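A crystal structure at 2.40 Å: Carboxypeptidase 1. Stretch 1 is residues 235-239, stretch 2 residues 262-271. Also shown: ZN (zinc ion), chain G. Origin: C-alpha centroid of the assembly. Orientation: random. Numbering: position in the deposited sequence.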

# COMPACT_ATOMS: atom_id res chain seq x y z
N HIS A 235 1.02 11.81 -11.05
CA HIS A 235 1.80 11.44 -12.24
C HIS A 235 1.67 9.95 -12.54
O HIS A 235 2.00 9.12 -11.67
CB HIS A 235 3.26 11.84 -12.07
CG HIS A 235 3.45 13.30 -11.84
ND1 HIS A 235 3.31 14.23 -12.85
CD2 HIS A 235 3.73 14.00 -10.72
CE1 HIS A 235 3.52 15.44 -12.36
NE2 HIS A 235 3.77 15.33 -11.07
N PRO A 236 1.16 9.57 -13.71
CA PRO A 236 1.08 8.15 -14.06
C PRO A 236 2.46 7.50 -14.04
O PRO A 236 3.45 8.09 -14.46
CB PRO A 236 0.51 8.17 -15.48
CG PRO A 236 -0.20 9.46 -15.59
CD PRO A 236 0.57 10.43 -14.75
N PHE A 237 2.51 6.26 -13.56
CA PHE A 237 3.75 5.49 -13.56
C PHE A 237 3.42 4.01 -13.45
O PHE A 237 2.27 3.62 -13.23
CB PHE A 237 4.69 5.93 -12.43
CG PHE A 237 4.13 5.71 -11.05
CD1 PHE A 237 3.37 6.68 -10.43
CD2 PHE A 237 4.39 4.52 -10.37
CE1 PHE A 237 2.87 6.49 -9.15
CE2 PHE A 237 3.88 4.32 -9.10
CZ PHE A 237 3.11 5.30 -8.49
N MET A 238 4.45 3.18 -13.62
CA MET A 238 4.36 1.74 -13.44
C MET A 238 5.40 1.33 -12.41
O MET A 238 6.51 1.86 -12.38
CB MET A 238 4.58 1.01 -14.77
CG MET A 238 4.54 -0.52 -14.72
SD MET A 238 6.14 -1.30 -14.42
CE MET A 238 6.92 -0.97 -15.98
N THR A 239 5.03 0.38 -11.55
CA THR A 239 5.95 -0.07 -10.52
C THR A 239 5.68 -1.54 -10.21
O THR A 239 4.53 -1.98 -10.21
CB THR A 239 5.82 0.79 -9.24
OG1 THR A 239 6.74 0.33 -8.24
CG2 THR A 239 4.40 0.76 -8.68
N TYR A 262 -4.87 7.59 -22.62
CA TYR A 262 -3.56 7.29 -23.18
C TYR A 262 -2.46 7.19 -22.13
O TYR A 262 -1.47 6.49 -22.36
CB TYR A 262 -3.24 8.28 -24.30
CG TYR A 262 -4.09 7.92 -25.52
CD1 TYR A 262 -3.78 6.80 -26.28
CD2 TYR A 262 -5.23 8.65 -25.86
CE1 TYR A 262 -4.56 6.43 -27.36
CE2 TYR A 262 -6.01 8.29 -26.94
CZ TYR A 262 -5.66 7.18 -27.69
OH TYR A 262 -6.42 6.79 -28.76
N SER A 263 -2.62 7.84 -20.97
CA SER A 263 -1.76 7.53 -19.83
C SER A 263 -1.92 6.07 -19.41
O SER A 263 -0.93 5.39 -19.11
CB SER A 263 -2.07 8.44 -18.64
OG SER A 263 -1.67 9.78 -18.86
N THR A 264 -3.16 5.59 -19.36
CA THR A 264 -3.41 4.21 -18.95
C THR A 264 -2.84 3.22 -19.97
O THR A 264 -2.15 2.27 -19.59
CB THR A 264 -4.91 4.00 -18.73
OG1 THR A 264 -5.32 4.74 -17.58
CG2 THR A 264 -5.23 2.52 -18.51
N LEU A 265 -3.08 3.46 -21.26
CA LEU A 265 -2.52 2.56 -22.28
C LEU A 265 -1.01 2.56 -22.22
O LEU A 265 -0.37 1.51 -22.28
CB LEU A 265 -3.01 2.96 -23.67
CG LEU A 265 -4.52 3.04 -23.92
CD1 LEU A 265 -4.83 3.18 -25.41
CD2 LEU A 265 -5.22 1.82 -23.36
N HIS A 266 -0.41 3.74 -22.02
CA HIS A 266 1.04 3.84 -21.94
C HIS A 266 1.59 3.02 -20.78
O HIS A 266 2.44 2.14 -20.97
CB HIS A 266 1.43 5.32 -21.80
CG HIS A 266 2.91 5.55 -21.73
ND1 HIS A 266 3.64 6.01 -22.81
CD2 HIS A 266 3.79 5.40 -20.72
CE1 HIS A 266 4.90 6.13 -22.46
NE2 HIS A 266 5.03 5.76 -21.19
N GLU A 267 1.11 3.29 -19.55
CA GLU A 267 1.63 2.56 -18.38
C GLU A 267 1.29 1.07 -18.44
O GLU A 267 2.09 0.24 -17.98
CB GLU A 267 1.09 3.16 -17.08
CG GLU A 267 1.49 4.61 -16.81
CD GLU A 267 2.99 4.84 -16.82
OE1 GLU A 267 3.75 3.91 -16.46
OE2 GLU A 267 3.41 5.95 -17.18
N ALA A 268 0.13 0.71 -18.98
CA ALA A 268 -0.17 -0.71 -19.17
C ALA A 268 0.86 -1.36 -20.07
O ALA A 268 1.25 -2.51 -19.85
CB ALA A 268 -1.58 -0.88 -19.75
N GLY A 269 1.33 -0.63 -21.09
CA GLY A 269 2.38 -1.16 -21.95
C GLY A 269 3.64 -1.48 -21.17
O GLY A 269 4.24 -2.54 -21.35
N HIS A 270 4.07 -0.54 -20.33
CA HIS A 270 5.15 -0.84 -19.39
C HIS A 270 4.85 -2.11 -18.61
O HIS A 270 5.71 -2.98 -18.46
CB HIS A 270 5.38 0.33 -18.43
CG HIS A 270 6.11 1.49 -19.03
ND1 HIS A 270 7.33 1.35 -19.67
CD2 HIS A 270 5.81 2.81 -19.09
CE1 HIS A 270 7.75 2.54 -20.08
NE2 HIS A 270 6.84 3.43 -19.74
N ALA A 271 3.62 -2.22 -18.10
CA ALA A 271 3.30 -3.33 -17.19
C ALA A 271 3.22 -4.65 -17.94
O ALA A 271 3.60 -5.70 -17.40
CB ALA A 271 1.98 -3.05 -16.47
ZN ZN G . 6.99 5.59 -20.12
O HOH W 1 6.14 6.17 -17.94
O HOH W 2 6.99 7.57 -20.58
O HOH W 3 8.54 5.51 -18.24

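Residues 262-271 lie within a helix that runs on beyond both ends of the stretch, held by i to i+4 backbone hydrogen bonds from H266 N to Y262 O (3.0 Å) through A271 N to E267 O (2.9 Å). Residues 235-239 are extended and run alongside it in the same direction, with M238 and T239 in a strand. The CA atoms of P236 and S263 lie 6.5 Å apart and those of M238 and E267 5.7 Å, so two residues along the extended segment keep pace with one helical turn. P236 and M238 point their CA-to-CB bonds toward the helix, whereas F237 and T239 point away. The contact is small, burying 305 Å² over both sides, and no hydrogen bond crosses it.

Apolar and van der Waals contacts join the two segments. The P236 ring rests against the helix, its CG 3.6 Å from S263 OG and its CB 3.9 Å from E267 CG. M238, with chi1 t, reaches the next turn: its CG lies 4.0 Å from A271 CB, and its CE comes within 3.2 Å of H270 CB, a tight approach, oblique to the imidazole ring.

Polar atoms meet without bonding. E267 folds its carboxylate against the extended backbone, with chi1 and chi2 both m. M238 N lies 3.0 Å from E267 OE1, but the angle is too poor for a hydrogen bond; P236 O and E267 OE2, 3.5 Å apart, are both acceptors.

Metal chemistry adjoins this packing. H266 NE2 and H270 NE2, one turn apart, each bind zinc at 2.2 Å, as suits a metallocarboxypeptidase. Three waters and one atom elsewhere in the structure complete its ligands. Water 1, 2.4 Å from ZN, donates a hydrogen bond to E267 OE2 (2.8 Å between its O and OE2), linking to the metal the same carboxylate that packs against P236 and M238.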